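Local atomic coordinates of alpha-L-rhamnosidase (Streptomyces avermitilis, PDB entry 3W5M), a protein that hydrolyses terminal alpha-L-rhamnose residues from plant rhamnosides such as naringin, rutin, hesperidin and gum arabic, and binds L-rhamnose through a calcium-dependent carbohydrate-binding module. Residues T110-A115 against Q402-Y407; E263-D266 against D272-D275; R489-T492 against V498-L501; G865-A870 against G923-A928. All coordinates share one frame; numbering follows the deposited sequence.

Interaction 1 of 4, residues T110-A115 against Q402-Y407; sequences TGLMGA and QLEVEY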
loop_
_atom_site.group_PDB
_atom_site.type_symbol
_atom_site.label_atom_id
_atom_site.label_comp_id
_atom_site.label_asym_id
_atom_site.label_seq_id
_atom_site.Cartn_x
_atom_site.Cartn_y
_atom_site.Cartn_z
ATOM N N THR A 110 -17.338 17.143 11.312
ATOM C CA THR A 110 -16.590 16.353 12.282
ATOM C C THR A 110 -17.155 14.956 12.395
ATOM O O THR A 110 -18.372 14.710 12.172
ATOM C CB THR A 110 -16.564 17.041 13.667
ATOM O OG1 THR A 110 -17.907 17.222 14.135
ATOM C CG2 THR A 110 -15.902 18.382 13.558
ATOM N N GLY A 111 -16.276 14.023 12.745
ATOM C CA GLY A 111 -16.719 12.698 13.128
ATOM C C GLY A 111 -17.050 12.599 14.606
ATOM O O GLY A 111 -17.484 13.577 15.248
ATOM N N LEU A 112 -16.814 11.409 15.157
ATOM C CA LEU A 112 -17.202 11.101 16.522
ATOM C C LEU A 112 -16.252 11.702 17.550
ATOM O O LEU A 112 -16.610 11.833 18.721
ATOM C CB LEU A 112 -17.311 9.593 16.693
ATOM C CG LEU A 112 -18.464 8.913 15.930
ATOM C CD1 LEU A 112 -18.569 7.445 16.284
ATOM C CD2 LEU A 112 -19.801 9.585 16.181
ATOM N N MET A 113 -15.049 12.061 17.113
ATOM C CA MET A 113 -14.049 12.744 17.952
ATOM C C MET A 113 -13.870 12.086 19.321
ATOM O O MET A 113 -14.035 12.742 20.357
ATOM C CB MET A 113 -14.423 14.210 18.151
ATOM C CG MET A 113 -14.512 15.004 16.869
ATOM S SD MET A 113 -14.750 16.745 17.215
ATOM C CE MET A 113 -13.141 17.438 16.820
ATOM N N GLY A 114 -13.555 10.804 19.343
ATOM C CA GLY A 114 -13.274 10.161 20.617
ATOM C C GLY A 114 -14.090 8.921 20.899
ATOM O O GLY A 114 -15.276 8.836 20.533
ATOM N N ALA A 115 -13.446 7.978 21.592
ATOM C CA ALA A 115 -14.023 6.676 21.926
ATOM C C ALA A 115 -15.358 6.770 22.642
ATOM O O ALA A 115 -16.218 5.936 22.409
ATOM C CB ALA A 115 -13.045 5.850 22.749
ATOM N N GLN A 402 -21.995 1.832 13.702
ATOM C CA GLN A 402 -22.959 2.730 14.388
ATOM C C GLN A 402 -23.653 3.614 13.368
ATOM O O GLN A 402 -23.031 4.446 12.741
ATOM C CB GLN A 402 -22.224 3.616 15.380
ATOM C CG GLN A 402 -23.082 4.549 16.235
ATOM C CD GLN A 402 -22.337 4.910 17.526
ATOM O OE1 GLN A 402 -21.908 4.016 18.265
ATOM N NE2 GLN A 402 -22.194 6.207 17.804
ATOM N N LEU A 403 -24.956 3.377 13.203
ATOM C CA LEU A 403 -25.775 4.154 12.292
ATOM C C LEU A 403 -26.597 5.135 13.102
ATOM O O LEU A 403 -27.304 4.737 14.051
ATOM C CB LEU A 403 -26.695 3.212 11.498
ATOM C CG LEU A 403 -27.780 3.876 10.652
ATOM C CD1 LEU A 403 -27.185 4.555 9.429
ATOM C CD2 LEU A 403 -28.818 2.822 10.261
ATOM N N GLU A 404 -26.481 6.406 12.750
ATOM C CA GLU A 404 -27.185 7.489 13.445
ATOM C C GLU A 404 -28.122 8.189 12.492
ATOM O O GLU A 404 -27.706 8.707 11.481
ATOM C CB GLU A 404 -26.186 8.479 13.997
ATOM C CG GLU A 404 -25.274 7.779 15.009
ATOM C CD GLU A 404 -24.330 8.729 15.712
ATOM O OE1 GLU A 404 -24.437 9.966 15.486
ATOM O OE2 GLU A 404 -23.481 8.227 16.488
ATOM N N VAL A 405 -29.398 8.175 12.825
ATOM C CA VAL A 405 -30.396 8.869 12.010
ATOM C C VAL A 405 -30.989 10.016 12.820
ATOM O O VAL A 405 -31.478 9.785 13.935
ATOM C CB VAL A 405 -31.536 7.913 11.642
ATOM C CG1 VAL A 405 -32.418 8.574 10.575
ATOM C CG2 VAL A 405 -30.970 6.568 11.168
ATOM N N GLU A 406 -30.932 11.225 12.275
ATOM C CA GLU A 406 -31.522 12.431 12.893
ATOM C C GLU A 406 -32.795 12.757 12.134
ATOM O O GLU A 406 -32.821 12.676 10.910
ATOM C CB GLU A 406 -30.615 13.644 12.770
ATOM C CG GLU A 406 -29.129 13.397 12.992
ATOM C CD GLU A 406 -28.665 13.571 14.432
ATOM O OE1 GLU A 406 -29.449 13.309 15.381
ATOM O OE2 GLU A 406 -27.479 13.955 14.610
ATOM N N TYR A 407 -33.813 13.177 12.865
ATOM C CA TYR A 407 -35.109 13.501 12.280
ATOM C C TYR A 407 -35.377 15.012 12.384
ATOM O O TYR A 407 -34.805 15.688 13.254
ATOM C CB TYR A 407 -36.185 12.644 12.953
ATOM C CG TYR A 407 -36.070 11.189 12.566
ATOM C CD1 TYR A 407 -36.526 10.747 11.311
ATOM C CD2 TYR A 407 -35.483 10.258 13.420
ATOM C CE1 TYR A 407 -36.411 9.421 10.932
ATOM C CE2 TYR A 407 -35.366 8.921 13.047
ATOM C CZ TYR A 407 -35.839 8.515 11.787
ATOM O OH TYR A 407 -35.740 7.199 11.384
#
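Leu-112 reaches from the loop that follows strand 106-110 toward two polar side chains of strand 398-407, and its two methyls divide the work. CD1 lies 4.1 Å from NE2 of Gln-402, while CD2 lies 3.9 Å from OE2 of Glu-404. Gln-402 and Glu-404 are two residues apart on the strand, so both project from the same side of it. The closely packed part is Leu-112 laid on this polar pair, which is itself fixed by a bond within the strand: NE2 of Gln-402 donates to OE2 of Glu-404 at 2.7 Å with an N-H...O angle of 163°. The carboxylate oxygen lies only 9° out of the amide plane, an almost flat junction on which the leucine methyls rest. Gln-402 has CG anti to the backbone N (chi1 -177°) and a chain extended beyond it, which carries the amide to the loop, where NE2 also donates to the O of Gln-117 and OE1 accepts from the N of Ser-119. Replacing Gln-402 by a leucine would probably leave OE2 of Glu-404 without this short bond and those loop backbone atoms without their amide partner. The other oxygen, OE1, forms a salt bridge with NE of Arg-83, so both oxygens of the buried carboxylate have partners. The loose side begins past Leu-112: Met-113 and Gly-114 are partly exposed and Ala-115 is exposed. Leucine fits its place by covering the polar pair and touching Tyr-322 and Trp-118. The arrangement is an interdomain junction, joining the loop leaving the N-terminal immunoglobulin-like beta-sandwich to a strand of the alpha-L-rhamnosidase N-terminal domain.

Interaction 2 of 4, residues E263-D266 against D272-D275; sequences EPAD and DFDD
The ring of Phe-273 meets Pro-264 and Ala-265 within one long loop of the carbohydrate-binding module CBM67, between strands 258-260 and 282-286. The apolar contacts come first. CZ of the phenylalanine lies 4.1 Å from CB of Pro-264, and its CE1 lies 4.3 Å from CB of Ala-265, so the far end of the ring does the touching. At Phe-273 a chi1 of 179° turns CG away from the backbone N and sends the ring across the loop toward the other segment. Proline suits this position because its ring is a compact, rigid apolar surface, and it also packs on Trp-158 and Trp-278. Alanine adds a small methyl that lets the ring come close to the backbone.

A second kind of approach is polar to aromatic: the carbonyl O of Ala-265 lies 3.9 Å from CE1 of Phe-273, obliquely to the ring. Close by, OD2 of Asp-275 forms a salt bridge with Arg-160, whose side chain also touches Phe-273, and Trp-268 packs on the ring as well.

With dispersion and the hydrophobic effect as its chief forces, the contact rests on shape and apolar cover rather than on directional bonds.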
loop_
_atom_site.group_PDB
_atom_site.type_symbol
_atom_site.label_atom_id
_atom_site.label_comp_id
_atom_site.label_asym_id
_atom_site.label_seq_id
_atom_site.Cartn_x
_atom_site.Cartn_y
_atom_site.Cartn_z
ATOM N N GLU A 263 5.900 -51.780 1.495
ATOM C CA GLU A 263 5.100 -51.315 0.377
ATOM C C GLU A 263 4.034 -52.347 -0.050
ATOM O O GLU A 263 4.374 -53.482 -0.409
ATOM C CB GLU A 263 5.964 -50.934 -0.808
ATOM C CG GLU A 263 5.129 -50.236 -1.870
ATOM C CD GLU A 263 5.902 -49.919 -3.121
ATOM O OE1 GLU A 263 7.135 -49.751 -3.020
ATOM O OE2 GLU A 263 5.270 -49.835 -4.200
ATOM N N PRO A 264 2.741 -51.975 0.025
ATOM C CA PRO A 264 1.720 -52.973 -0.314
ATOM C C PRO A 264 1.542 -53.208 -1.829
ATOM O O PRO A 264 1.975 -52.393 -2.648
ATOM C CB PRO A 264 0.437 -52.405 0.313
ATOM C CG PRO A 264 0.686 -50.940 0.447
ATOM C CD PRO A 264 2.162 -50.737 0.585
ATOM N N ALA A 265 0.893 -54.320 -2.161
ATOM C CA ALA A 265 0.526 -54.685 -3.535
ATOM C C ALA A 265 -0.390 -53.625 -4.129
ATOM O O ALA A 265 -1.072 -52.893 -3.407
ATOM C CB ALA A 265 -0.177 -56.049 -3.527
ATOM N N ASP A 266 -0.456 -53.507 -5.444
ATOM C CA ASP A 266 -1.419 -52.521 -5.885
ATOM C C ASP A 266 -2.864 -52.970 -5.676
ATOM O O ASP A 266 -3.153 -54.171 -5.614
ATOM C CB ASP A 266 -1.133 -51.861 -7.232
ATOM C CG ASP A 266 -1.390 -50.350 -7.173
ATOM O OD1 ASP A 266 -2.537 -49.938 -6.841
ATOM O OD2 ASP A 266 -0.430 -49.575 -7.399
ATOM N N ASP A 272 -11.720 -53.510 -1.324
ATOM C CA ASP A 272 -11.679 -54.961 -1.055
ATOM C C ASP A 272 -10.289 -55.571 -0.845
ATOM O O ASP A 272 -10.124 -56.798 -0.841
ATOM C CB ASP A 272 -12.482 -55.737 -2.114
ATOM C CG ASP A 272 -13.992 -55.634 -1.894
ATOM O OD1 ASP A 272 -14.411 -55.311 -0.757
ATOM O OD2 ASP A 272 -14.761 -55.889 -2.861
ATOM N N PHE A 273 -9.307 -54.709 -0.623
ATOM C CA PHE A 273 -7.925 -55.113 -0.398
ATOM C C PHE A 273 -7.813 -55.813 0.951
ATOM O O PHE A 273 -8.475 -55.404 1.914
ATOM C CB PHE A 273 -7.052 -53.862 -0.405
ATOM C CG PHE A 273 -5.609 -54.140 -0.156
ATOM C CD1 PHE A 273 -4.780 -54.538 -1.187
ATOM C CD2 PHE A 273 -5.091 -54.031 1.132
ATOM C CE1 PHE A 273 -3.438 -54.808 -0.952
ATOM C CE2 PHE A 273 -3.757 -54.295 1.380
ATOM C CZ PHE A 273 -2.932 -54.687 0.338
ATOM N N ASP A 274 -6.975 -56.845 1.054
ATOM C CA ASP A 274 -6.893 -57.540 2.329
ATOM C C ASP A 274 -5.828 -56.935 3.260
ATOM O O ASP A 274 -4.647 -57.078 3.014
ATOM C CB ASP A 274 -6.617 -59.027 2.160
ATOM C CG ASP A 274 -6.410 -59.723 3.514
ATOM O OD1 ASP A 274 -7.086 -59.337 4.499
ATOM O OD2 ASP A 274 -5.560 -60.623 3.596
ATOM N N ASP A 275 -6.268 -56.288 4.324
ATOM C CA ASP A 275 -5.310 -55.689 5.260
ATOM C C ASP A 275 -5.434 -56.414 6.587
ATOM O O ASP A 275 -5.027 -55.904 7.645
ATOM C CB ASP A 275 -5.563 -54.185 5.401
ATOM C CG ASP A 275 -6.969 -53.874 5.870
ATOM O OD1 ASP A 275 -7.670 -54.803 6.302
ATOM O OD2 ASP A 275 -7.390 -52.700 5.811
#

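Interaction 3 of 4, residues R489-T492 against V498-L501; sequences RKVT and VFVL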
loop_
_atom_site.group_PDB
_atom_site.type_symbol
_atom_site.label_atom_id
_atom_site.label_comp_id
_atom_site.label_asym_id
_atom_site.label_seq_id
_atom_site.Cartn_x
_atom_site.Cartn_y
_atom_site.Cartn_z
ATOM N N ARG A 489 -6.622 -6.058 -23.417
ATOM C CA ARG A 489 -6.256 -5.518 -24.721
ATOM C C ARG A 489 -6.119 -6.622 -25.751
ATOM O O ARG A 489 -6.203 -6.362 -26.951
ATOM C CB ARG A 489 -4.944 -4.742 -24.618
ATOM C CG ARG A 489 -5.042 -3.504 -23.748
ATOM C CD ARG A 489 -3.708 -2.772 -23.660
ATOM N NE ARG A 489 -3.329 -1.972 -24.841
ATOM C CZ ARG A 489 -4.162 -1.325 -25.667
ATOM N NH1 ARG A 489 -5.485 -1.340 -25.488
ATOM N NH2 ARG A 489 -3.657 -0.648 -26.689
ATOM N N LYS A 490 -5.886 -7.846 -25.279
ATOM C CA LYS A 490 -5.837 -9.042 -26.126
ATOM C C LYS A 490 -5.935 -10.321 -25.298
ATOM O O LYS A 490 -5.644 -10.335 -24.091
ATOM C CB LYS A 490 -4.560 -9.090 -26.972
ATOM C CG LYS A 490 -3.296 -9.329 -26.173
ATOM C CD LYS A 490 -2.176 -9.804 -27.078
ATOM C CE LYS A 490 -0.857 -9.678 -26.350
ATOM N NZ LYS A 490 0.285 -10.310 -27.064
ATOM N N VAL A 491 -6.330 -11.392 -25.980
ATOM C CA VAL A 491 -6.478 -12.724 -25.414
ATOM C C VAL A 491 -5.581 -13.656 -26.218
ATOM O O VAL A 491 -5.640 -13.676 -27.454
ATOM C CB VAL A 491 -7.949 -13.198 -25.528
ATOM C CG1 VAL A 491 -8.123 -14.601 -24.961
ATOM C CG2 VAL A 491 -8.872 -12.233 -24.819
ATOM N N THR A 492 -4.720 -14.396 -25.536
ATOM C CA THR A 492 -3.958 -15.450 -26.183
ATOM C C THR A 492 -4.346 -16.788 -25.552
ATOM O O THR A 492 -4.946 -16.827 -24.481
ATOM C CB THR A 492 -2.425 -15.246 -26.090
ATOM O OG1 THR A 492 -1.997 -15.310 -24.725
ATOM C CG2 THR A 492 -2.010 -13.927 -26.671
ATOM N N VAL A 498 -5.991 -22.770 -21.628
ATOM C CA VAL A 498 -5.321 -21.845 -20.699
ATOM C C VAL A 498 -5.131 -20.513 -21.399
ATOM O O VAL A 498 -4.241 -20.369 -22.245
ATOM C CB VAL A 498 -3.975 -22.414 -20.195
ATOM C CG1 VAL A 498 -3.234 -21.396 -19.327
ATOM C CG2 VAL A 498 -4.201 -23.714 -19.433
ATOM N N PHE A 499 -5.983 -19.547 -21.063
ATOM C CA PHE A 499 -6.015 -18.268 -21.755
ATOM C C PHE A 499 -5.265 -17.224 -20.946
ATOM O O PHE A 499 -5.294 -17.255 -19.707
ATOM C CB PHE A 499 -7.458 -17.817 -21.993
ATOM C CG PHE A 499 -8.254 -18.779 -22.841
ATOM C CD1 PHE A 499 -8.851 -19.905 -22.266
ATOM C CD2 PHE A 499 -8.376 -18.579 -24.216
ATOM C CE1 PHE A 499 -9.571 -20.806 -23.042
ATOM C CE2 PHE A 499 -9.099 -19.471 -25.002
ATOM C CZ PHE A 499 -9.694 -20.589 -24.415
ATOM N N VAL A 500 -4.570 -16.334 -21.646
ATOM C CA VAL A 500 -3.811 -15.262 -20.999
ATOM C C VAL A 500 -4.313 -13.943 -21.565
ATOM O O VAL A 500 -4.325 -13.746 -22.786
ATOM C CB VAL A 500 -2.283 -15.429 -21.181
ATOM C CG1 VAL A 500 -1.553 -14.237 -20.571
ATOM C CG2 VAL A 500 -1.786 -16.726 -20.556
ATOM N N LEU A 501 -4.786 -13.054 -20.688
ATOM C CA LEU A 501 -5.322 -11.778 -21.125
ATOM C C LEU A 501 -4.376 -10.683 -20.661
ATOM O O LEU A 501 -3.962 -10.665 -19.491
ATOM C CB LEU A 501 -6.755 -11.546 -20.615
ATOM C CG LEU A 501 -7.906 -12.366 -21.235
ATOM C CD1 LEU A 501 -7.899 -13.799 -20.738
ATOM C CD2 LEU A 501 -9.271 -11.722 -21.028
HETATM O O HOH W 1 -2.653 -12.006 -24.006
#
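Thr-492 pairs with Val-500 in an antiparallel hydrogen-bonded pair, and the two backbones grip each other twice. The N of Thr-492 donates to the O of Val-500 at 2.9 Å, almost straight at 175°. In return the N of Val-500 donates to the O of Thr-492, also at 2.9 Å, from 36° above the carbonyl plane. The side chains lie alongside each other, OG1 of Thr-492 being 3.6 Å from CB of Val-500. With chi1 at 64°, OG1 sits between the threonine's backbone N and carbonyl carbon, 3.4 Å from the O of Val-500, where any bond is weak and unsettled. A water donates to that same O at 2.7 Å and, weakly, to the O of Lys-490, bridging the strands.

Val-491 forms the neighbouring non-hydrogen-bonded pair with Leu-501, on the other face of the sheet. CG2 of Val-491 lies 3.7 Å from CG of Leu-501, while CG1 reaches obliquely to CD2 of Phe-499 at 4.1 Å. Beta-branched valine and threonine suit the extended backbone, and Val-500 and Leu-501 also pack on strand 572-576.

This beta hairpin, strands 480-493 and 498-503, thus combines directional backbone bonds that fix its register with apolar packing on the Val-491 face. The O of Val-500 takes the straight N-H of Thr-492 and a water besides, so this carbonyl is well supplied with donors.

Interaction 4 of 4, residues G865-A870 against G923-A928; sequences GHTDVA and GEWMYA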
loop_
_atom_site.group_PDB
_atom_site.type_symbol
_atom_site.label_atom_id
_atom_site.label_comp_id
_atom_site.label_asym_id
_atom_site.label_seq_id
_atom_site.Cartn_x
_atom_site.Cartn_y
_atom_site.Cartn_z
ATOM N N GLY A 865 27.743 20.938 -12.072
ATOM C CA GLY A 865 27.978 21.455 -13.426
ATOM C C GLY A 865 28.078 20.412 -14.533
ATOM O O GLY A 865 28.665 20.669 -15.601
ATOM N N HIS A 866 27.482 19.245 -14.296
ATOM C CA HIS A 866 27.478 18.162 -15.276
ATOM C C HIS A 866 26.090 17.699 -15.716
ATOM O O HIS A 866 25.847 16.492 -15.800
ATOM C CB HIS A 866 28.258 16.979 -14.730
ATOM C CG HIS A 866 29.659 17.318 -14.329
ATOM N ND1 HIS A 866 30.636 17.655 -15.244
ATOM C CD2 HIS A 866 30.255 17.345 -13.114
ATOM C CE1 HIS A 866 31.770 17.883 -14.607
ATOM N NE2 HIS A 866 31.566 17.703 -13.314
ATOM N N THR A 867 25.202 18.655 -15.999
ATOM C CA THR A 867 23.878 18.369 -16.549
ATOM C C THR A 867 23.963 17.562 -17.844
ATOM O O THR A 867 23.146 16.674 -18.068
ATOM C CB THR A 867 23.050 19.658 -16.751
ATOM O OG1 THR A 867 22.738 20.190 -15.463
ATOM C CG2 THR A 867 21.715 19.378 -17.486
ATOM N N ASP A 868 24.957 17.866 -18.684
ATOM C CA ASP A 868 25.174 17.117 -19.928
ATOM C C ASP A 868 25.376 15.609 -19.697
ATOM O O ASP A 868 24.833 14.796 -20.446
ATOM C CB ASP A 868 26.333 17.720 -20.741
ATOM C CG ASP A 868 27.660 17.700 -19.989
ATOM O OD1 ASP A 868 27.672 17.478 -18.759
ATOM O OD2 ASP A 868 28.699 17.908 -20.642
ATOM N N VAL A 869 26.140 15.267 -18.660
ATOM C CA VAL A 869 26.351 13.895 -18.197
ATOM C C VAL A 869 25.060 13.296 -17.622
ATOM O O VAL A 869 24.783 12.106 -17.788
ATOM C CB VAL A 869 27.444 13.848 -17.120
ATOM C CG1 VAL A 869 27.566 12.467 -16.486
ATOM C CG2 VAL A 869 28.788 14.266 -17.713
ATOM N N ALA A 870 24.280 14.123 -16.935
ATOM C CA ALA A 870 23.003 13.659 -16.390
ATOM C C ALA A 870 22.108 13.240 -17.536
ATOM O O ALA A 870 21.497 12.167 -17.473
ATOM C CB ALA A 870 22.345 14.741 -15.546
ATOM N N GLY A 923 12.407 10.690 -11.191
ATOM C CA GLY A 923 11.307 11.588 -11.500
ATOM C C GLY A 923 11.574 13.003 -11.031
ATOM O O GLY A 923 11.367 13.934 -11.777
ATOM N N GLU A 924 12.015 13.160 -9.790
ATOM C CA GLU A 924 12.172 14.506 -9.224
ATOM C C GLU A 924 13.200 15.321 -9.995
ATOM O O GLU A 924 13.048 16.517 -10.102
ATOM C CB GLU A 924 12.552 14.474 -7.748
ATOM C CG GLU A 924 13.910 13.874 -7.438
ATOM C CD GLU A 924 14.306 14.041 -5.987
ATOM O OE1 GLU A 924 14.406 15.211 -5.536
ATOM O OE2 GLU A 924 14.525 13.013 -5.295
ATOM N N TRP A 925 14.231 14.663 -10.528
ATOM C CA TRP A 925 15.213 15.362 -11.367
ATOM C C TRP A 925 14.578 15.875 -12.660
ATOM O O TRP A 925 14.808 17.007 -13.074
ATOM C CB TRP A 925 16.445 14.495 -11.643
ATOM C CG TRP A 925 17.500 15.255 -12.435
ATOM C CD1 TRP A 925 18.571 15.965 -11.920
ATOM C CD2 TRP A 925 17.565 15.408 -13.869
ATOM N NE1 TRP A 925 19.299 16.535 -12.962
ATOM C CE2 TRP A 925 18.701 16.214 -14.157
ATOM C CE3 TRP A 925 16.784 14.930 -14.942
ATOM C CZ2 TRP A 925 19.069 16.555 -15.468
ATOM C CZ3 TRP A 925 17.151 15.271 -16.247
ATOM C CH2 TRP A 925 18.285 16.074 -16.496
ATOM N N MET A 926 13.734 15.060 -13.289
ATOM C CA MET A 926 13.051 15.499 -14.466
ATOM C C MET A 926 12.128 16.687 -14.183
ATOM O O MET A 926 12.045 17.613 -14.993
ATOM C CB MET A 926 12.239 14.345 -15.078
ATOM C CG MET A 926 13.063 13.167 -15.555
ATOM S SD MET A 926 12.239 12.261 -16.893
ATOM C CE MET A 926 10.811 11.668 -15.977
ATOM N N TYR A 927 11.415 16.654 -13.057
ATOM C CA TYR A 927 10.386 17.651 -12.814
ATOM C C TYR A 927 11.066 18.972 -12.487
ATOM O O TYR A 927 10.633 20.010 -12.970
ATOM C CB TYR A 927 9.393 17.196 -11.708
ATOM C CG TYR A 927 8.823 15.814 -11.970
ATOM C CD1 TYR A 927 8.581 15.366 -13.280
ATOM C CD2 TYR A 927 8.561 14.939 -10.926
ATOM C CE1 TYR A 927 8.079 14.090 -13.526
ATOM C CE2 TYR A 927 8.077 13.652 -11.171
ATOM C CZ TYR A 927 7.818 13.247 -12.471
ATOM O OH TYR A 927 7.325 11.967 -12.694
ATOM N N ALA A 928 12.173 18.891 -11.746
ATOM C CA ALA A 928 12.938 20.076 -11.329
ATOM C C ALA A 928 13.752 20.698 -12.468
ATOM O O ALA A 928 13.881 21.916 -12.532
ATOM C CB ALA A 928 13.827 19.755 -10.135
#
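A single indole spans most of the gap between two helices: Trp-925 of helix 923-929 touches Ala-870 and Thr-867 of helix 867-875, although the nearest CA atoms, those of Ala-870 and Trp-925, stand 9.4 Å apart. Both helices belong to the (alpha/alpha)6-barrel, the catalytic fold of this family. With chi1 of Trp-925 at -176°, the indole leaves beside the carbonyl carbon and runs out from its own helix toward the other. A large flat residue suits this wide spacing, and alanine suits the opposite side because its methyl leaves room for the benzene half of the indole. Thr-867 offers its methyl CG2 at the ring edge, near the ring plane, 4.4 Å from CZ2 of Trp-925.

The polar ends are tied to the preceding helix, 854-863: OG1 of Thr-862 is hydrogen-bonded both to NE1 of Trp-925 and to OG1 of Thr-867. Tyr-871 meets the indole edge-to-face, and Leu-858 and Pro-859 touch it as well, so the indole is held from several directions. The closest touch between the two segments is made obliquely to the ring, CB of Ala-870 against CZ2 of Trp-925, at 3.7 Å.

The four contacts sample different parts of a single multidomain chain, and none touches another. Interaction 1 joins two domains, and interaction 2 falls within the long sequence span between its segments; their centres are nonetheless about 69 Å apart. Interactions 3 and 4 follow in series, with centres about 40 Å apart and nearest atoms about 21 Å apart. Interaction 2 belongs to the rhamnose-binding module but lies away from its calcium and sugar residues, such as Asp-179 and Asn-180. Interaction 4 shares the catalytic barrel with Glu-636 and Glu-895, the probable proton donor and acceptor, yet is also away from them. Interactions 2 and 4 lie on opposite sides of the chain's centre.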